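PDB 3NTK: maternal protein tudor from Drosophila melanogaster, which recognises methylated arginines of the Piwi protein Aubergine and is required in oogenesis for the formation of primordial germ cells. Local coordinates for residues A[44-56]-A[66-80]. Residues are numbered along the deposited sequence; the frame is centred on the assembly and turned at random.
Sequences AFSDLKEGALCVA and RAQIRKVLDDGKCEV
Ile69 buries more surface than any other residue here, packing against Leu48, Ala52 and Phe45. Its CG1 lies anti to the carbonyl carbon (chi1 -62°) and the chain runs on extended, which carries CD1 inward to Leu48 CD2 at 3.5 Å, where the two side chains cross at about a right angle. The same methyl meets Ala52 CB, whose small size leaves room for it, and reaches the edge of the Phe45 ring, CE2 lying 4.0 Å from Ile69 CD1. One face of that ring rests on Cys54 CB. Leu48 spreads its other branch over sulfur, with CD1 3.5 Å from Cys78 SG, so a branched leucine serves two neighbours at once. Cutting Ile69 back to an alanine would probably open a gap between Leu48 and Ala52 and deprive the Phe45 edge of this methyl contact.

Further along, Ala56 CB and Ala67 CB meet at 3.7 Å, diagonal neighbours whose small methyls leave room for Phe82, which touches both. Backbone bonds fix the pairing: Cys54 and Ala67 exchange two, and Ile69 N gives one to Ala52 O. Gly51 N donates to Ile69 O at 2.8 Å, nearly straight at 172°; in the type II turn from Lys49 to Ala52, its phi of 93° would jam a CB against the carbonyl O of Glu50, hence glycine.

The outer side is looser. Gln68, its side chain extended, offers NE2 to Gly51 O in a weak bond of 3.3 Å, and Leu53 CD1 lies 3.8 Å from Gln68 CB. Exposed Val72 touches the backbone of Leu48 and Lys49 through CG2. Glu50 is exposed, so water can solvate its carboxylate, though OE2 comes to 2.9 Å from Arg70 O without a hydrogen bond. The buried guanidinium of Arg66 is held by Asp84. Together the segments build part of the strongly bent antiparallel sheet of the Tudor domain, an SH3-like barrel, here within an extended Tudor domain.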
loop_
_atom_site.group_PDB
_atom_site.type_symbol
_atom_site.label_atom_id
_atom_site.label_comp_id
_atom_site.label_asym_id
_atom_site.label_seq_id
_atom_site.Cartn_x
_atom_site.Cartn_y
_atom_site.Cartn_z
ATOM N N ALA A 44 0.840 17.489 -18.217
ATOM C CA ALA A 44 1.880 17.493 -17.203
ATOM C C ALA A 44 1.395 18.170 -15.929
ATOM O O ALA A 44 0.597 19.102 -15.976
ATOM C CB ALA A 44 3.122 18.215 -17.724
ATOM N N PHE A 45 1.880 17.683 -14.794
ATOM C CA PHE A 45 1.531 18.255 -13.503
ATOM C C PHE A 45 2.790 18.973 -13.056
ATOM O O PHE A 45 3.860 18.366 -12.996
ATOM C CB PHE A 45 1.173 17.155 -12.506
ATOM C CG PHE A 45 0.866 17.666 -11.129
ATOM C CD1 PHE A 45 -0.257 18.454 -10.899
ATOM C CD2 PHE A 45 1.711 17.374 -10.065
ATOM C CE1 PHE A 45 -0.534 18.950 -9.621
ATOM C CE2 PHE A 45 1.447 17.862 -8.787
ATOM C CZ PHE A 45 0.320 18.653 -8.566
ATOM N N SER A 46 2.673 20.261 -12.750
ATOM C CA SER A 46 3.835 21.039 -12.341
ATOM C C SER A 46 3.724 21.693 -10.964
ATOM O O SER A 46 4.688 22.296 -10.489
ATOM C CB SER A 46 4.138 22.105 -13.397
ATOM O OG SER A 46 3.006 22.920 -13.648
ATOM N N ASP A 47 2.563 21.576 -10.324
ATOM C CA ASP A 47 2.360 22.157 -8.997
ATOM C C ASP A 47 2.935 21.227 -7.930
ATOM O O ASP A 47 2.204 20.712 -7.083
ATOM C CB ASP A 47 0.866 22.375 -8.733
ATOM C CG ASP A 47 0.595 22.981 -7.365
ATOM O OD1 ASP A 47 1.071 24.109 -7.109
ATOM O OD2 ASP A 47 -0.089 22.330 -6.542
ATOM N N LEU A 48 4.249 21.020 -7.969
ATOM C CA LEU A 48 4.901 20.132 -7.016
ATOM C C LEU A 48 5.006 20.717 -5.615
ATOM O O LEU A 48 5.749 21.669 -5.374
ATOM C CB LEU A 48 6.294 19.743 -7.519
ATOM C CG LEU A 48 6.343 19.113 -8.914
ATOM C CD1 LEU A 48 7.768 18.652 -9.214
ATOM C CD2 LEU A 48 5.376 17.943 -8.991
ATOM N N LYS A 49 4.253 20.127 -4.692
ATOM C CA LYS A 49 4.245 20.554 -3.301
ATOM C C LYS A 49 3.858 19.343 -2.464
ATOM O O LYS A 49 3.101 18.487 -2.919
ATOM C CB LYS A 49 3.220 21.673 -3.093
ATOM C CG LYS A 49 1.779 21.230 -3.295
ATOM C CD LYS A 49 0.802 22.367 -3.046
ATOM C CE LYS A 49 -0.640 21.908 -3.234
ATOM N NZ LYS A 49 -1.610 23.014 -2.983
ATOM N N GLU A 50 4.383 19.260 -1.247
ATOM C CA GLU A 50 4.060 18.138 -0.376
ATOM C C GLU A 50 2.547 18.040 -0.213
ATOM O O GLU A 50 1.862 19.052 -0.055
ATOM C CB GLU A 50 4.719 18.313 0.996
ATOM C CG GLU A 50 6.239 18.434 0.959
ATOM C CD GLU A 50 6.858 18.453 2.349
ATOM O OE1 GLU A 50 6.398 19.253 3.195
ATOM O OE2 GLU A 50 7.806 17.673 2.593
ATOM N N GLY A 51 2.028 16.818 -0.268
ATOM C CA GLY A 51 0.600 16.616 -0.115
ATOM C C GLY A 51 -0.187 16.591 -1.414
ATOM O O GLY A 51 -1.306 16.085 -1.453
ATOM N N ALA A 52 0.393 17.129 -2.481
ATOM C CA ALA A 52 -0.283 17.169 -3.772
ATOM C C ALA A 52 -0.553 15.774 -4.312
ATOM O O ALA A 52 0.291 14.881 -4.204
ATOM C CB ALA A 52 0.549 17.957 -4.773
ATOM N N LEU A 53 -1.735 15.596 -4.895
ATOM C CA LEU A 53 -2.122 14.313 -5.469
ATOM C C LEU A 53 -1.964 14.419 -6.982
ATOM O O LEU A 53 -2.300 15.444 -7.578
ATOM C CB LEU A 53 -3.578 13.995 -5.121
ATOM C CG LEU A 53 -3.907 12.521 -4.894
ATOM C CD1 LEU A 53 -3.135 12.017 -3.673
ATOM C CD2 LEU A 53 -5.406 12.354 -4.677
ATOM N N CYS A 54 -1.448 13.366 -7.606
ATOM C CA CYS A 54 -1.255 13.381 -9.046
ATOM C C CYS A 54 -1.081 11.961 -9.564
ATOM O O CYS A 54 -1.374 10.988 -8.870
ATOM C CB CYS A 54 -0.006 14.198 -9.390
ATOM S SG CYS A 54 1.537 13.486 -8.726
ATOM N N VAL A 55 -0.623 11.868 -10.803
ATOM C CA VAL A 55 -0.347 10.600 -11.454
ATOM C C VAL A 55 1.158 10.659 -11.647
ATOM O O VAL A 55 1.672 11.619 -12.215
ATOM C CB VAL A 55 -1.052 10.505 -12.824
ATOM C CG1 VAL A 55 -0.651 9.223 -13.532
ATOM C CG2 VAL A 55 -2.561 10.540 -12.631
ATOM N N ALA A 56 1.868 9.650 -11.156
ATOM C CA ALA A 56 3.316 9.631 -11.263
ATOM C C ALA A 56 3.822 8.291 -11.778
ATOM O O ALA A 56 3.206 7.249 -11.558
ATOM C CB ALA A 56 3.939 9.943 -9.902
ATOM N N ARG A 66 -1.550 6.451 -9.173
ATOM C CA ARG A 66 -2.000 7.606 -8.397
ATOM C C ARG A 66 -0.912 7.784 -7.346
ATOM O O ARG A 66 -0.421 6.803 -6.772
ATOM C CB ARG A 66 -3.351 7.341 -7.713
ATOM C CG ARG A 66 -4.529 7.172 -8.677
ATOM C CD ARG A 66 -5.864 7.445 -7.983
ATOM N NE ARG A 66 -6.147 6.471 -6.932
ATOM C CZ ARG A 66 -7.171 6.554 -6.087
ATOM N NH1 ARG A 66 -8.020 7.572 -6.162
ATOM N NH2 ARG A 66 -7.348 5.615 -5.164
ATOM N N ALA A 67 -0.538 9.028 -7.077
ATOM C CA ALA A 67 0.522 9.275 -6.123
ATOM C C ALA A 67 0.359 10.569 -5.336
ATOM O O ALA A 67 -0.271 11.526 -5.798
ATOM C CB ALA A 67 1.863 9.287 -6.854
ATOM N N GLN A 68 0.921 10.578 -4.137
ATOM C CA GLN A 68 0.897 11.761 -3.297
ATOM C C GLN A 68 2.343 12.166 -3.066
ATOM O O GLN A 68 3.176 11.348 -2.669
ATOM C CB GLN A 68 0.217 11.490 -1.948
ATOM C CG GLN A 68 0.261 12.707 -1.032
ATOM C CD GLN A 68 -0.513 12.520 0.258
ATOM O OE1 GLN A 68 -0.330 11.531 0.965
ATOM N NE2 GLN A 68 -1.376 13.478 0.574
ATOM N N ILE A 69 2.648 13.427 -3.334
ATOM C CA ILE A 69 4.001 13.924 -3.146
ATOM C C ILE A 69 4.328 14.027 -1.659
ATOM O O ILE A 69 3.570 14.613 -0.883
ATOM C CB ILE A 69 4.165 15.294 -3.815
ATOM C CG1 ILE A 69 3.927 15.151 -5.321
ATOM C CG2 ILE A 69 5.553 15.861 -3.516
ATOM C CD1 ILE A 69 4.052 16.449 -6.098
ATOM N N ARG A 70 5.456 13.444 -1.268
ATOM C CA ARG A 70 5.886 13.459 0.125
ATOM C C ARG A 70 7.015 14.452 0.369
ATOM O O ARG A 70 7.077 15.083 1.427
ATOM C CB ARG A 70 6.326 12.056 0.548
ATOM C CG ARG A 70 5.176 11.071 0.678
ATOM C CD ARG A 70 4.209 11.525 1.766
ATOM N NE ARG A 70 3.081 10.613 1.937
ATOM C CZ ARG A 70 3.189 9.358 2.361
ATOM N NH1 ARG A 70 4.380 8.855 2.662
ATOM N NH2 ARG A 70 2.103 8.606 2.491
ATOM N N LYS A 71 7.901 14.587 -0.611
ATOM C CA LYS A 71 9.029 15.507 -0.510
ATOM C C LYS A 71 9.401 16.042 -1.887
ATOM O O LYS A 71 9.468 15.281 -2.850
ATOM C CB LYS A 71 10.255 14.800 0.071
ATOM C CG LYS A 71 10.110 14.298 1.494
ATOM C CD LYS A 71 11.406 13.649 1.962
ATOM C CE LYS A 71 12.567 14.640 1.916
ATOM N NZ LYS A 71 13.874 14.012 2.271
ATOM N N VAL A 72 9.641 17.345 -1.975
ATOM C CA VAL A 72 10.042 17.955 -3.236
ATOM C C VAL A 72 11.567 18.069 -3.213
ATOM O O VAL A 72 12.134 18.752 -2.360
ATOM C CB VAL A 72 9.426 19.357 -3.412
ATOM C CG1 VAL A 72 9.961 20.003 -4.684
ATOM C CG2 VAL A 72 7.904 19.254 -3.472
ATOM N N LEU A 73 12.222 17.386 -4.146
ATOM C CA LEU A 73 13.680 17.391 -4.229
ATOM C C LEU A 73 14.158 18.291 -5.364
ATOM O O LEU A 73 13.370 19.023 -5.962
ATOM C CB LEU A 73 14.191 15.967 -4.458
ATOM C CG LEU A 73 13.666 14.890 -3.507
ATOM C CD1 LEU A 73 14.115 13.523 -3.995
ATOM C CD2 LEU A 73 14.163 15.156 -2.094
ATOM N N ASP A 74 15.451 18.228 -5.667
ATOM C CA ASP A 74 16.014 19.047 -6.732
ATOM C C ASP A 74 15.885 18.393 -8.101
ATOM O O ASP A 74 15.653 17.188 -8.209
ATOM C CB ASP A 74 17.489 19.349 -6.451
ATOM C CG ASP A 74 17.687 20.165 -5.190
ATOM O OD1 ASP A 74 17.451 19.623 -4.087
ATOM O OD2 ASP A 74 18.069 21.350 -5.302
ATOM N N ASP A 75 16.036 19.207 -9.142
ATOM C CA ASP A 75 15.954 18.746 -10.521
ATOM C C ASP A 75 14.594 18.159 -10.881
ATOM O O ASP A 75 14.508 17.142 -11.571
ATOM C CB ASP A 75 17.056 17.721 -10.786
ATOM C CG ASP A 75 18.440 18.286 -10.544
ATOM O OD1 ASP A 75 18.741 19.362 -11.104
ATOM O OD2 ASP A 75 19.226 17.661 -9.800
ATOM N N GLY A 76 13.533 18.810 -10.413
ATOM C CA GLY A 76 12.188 18.346 -10.703
ATOM C C GLY A 76 11.856 16.975 -10.143
ATOM O O GLY A 76 10.873 16.357 -10.554
ATOM N N LYS A 77 12.672 16.493 -9.211
ATOM C CA LYS A 77 12.438 15.188 -8.601
ATOM C C LYS A 77 11.569 15.319 -7.357
ATOM O O LYS A 77 11.603 16.338 -6.672
ATOM C CB LYS A 77 13.756 14.533 -8.183
ATOM C CG LYS A 77 14.707 14.184 -9.309
ATOM C CD LYS A 77 15.943 13.514 -8.729
ATOM C CE LYS A 77 16.930 13.098 -9.799
ATOM N NZ LYS A 77 18.081 12.369 -9.191
ATOM N N CYS A 78 10.798 14.275 -7.074
ATOM C CA CYS A 78 9.941 14.245 -5.895
ATOM C C CYS A 78 9.875 12.833 -5.352
ATOM O O CYS A 78 9.932 11.861 -6.109
ATOM C CB CYS A 78 8.506 14.675 -6.229
ATOM S SG CYS A 78 8.222 16.425 -6.514
ATOM N N GLU A 79 9.765 12.719 -4.034
ATOM C CA GLU A 79 9.605 11.415 -3.421
ATOM C C GLU A 79 8.088 11.304 -3.328
ATOM O O GLU A 79 7.433 12.181 -2.765
ATOM C CB GLU A 79 10.202 11.368 -2.014
ATOM C CG GLU A 79 10.188 9.967 -1.424
ATOM C CD GLU A 79 10.303 9.959 0.089
ATOM O OE1 GLU A 79 11.238 10.592 0.622
ATOM O OE2 GLU A 79 9.458 9.313 0.745
ATOM N N VAL A 80 7.523 10.251 -3.899
ATOM C CA VAL A 80 6.082 10.089 -3.862
ATOM C C VAL A 80 5.680 8.786 -3.200
ATOM O O VAL A 80 6.491 7.875 -3.041
ATOM C CB VAL A 80 5.471 10.114 -5.282
ATOM C CG1 VAL A 80 5.877 11.394 -5.998
ATOM C CG2 VAL A 80 5.924 8.887 -6.071
#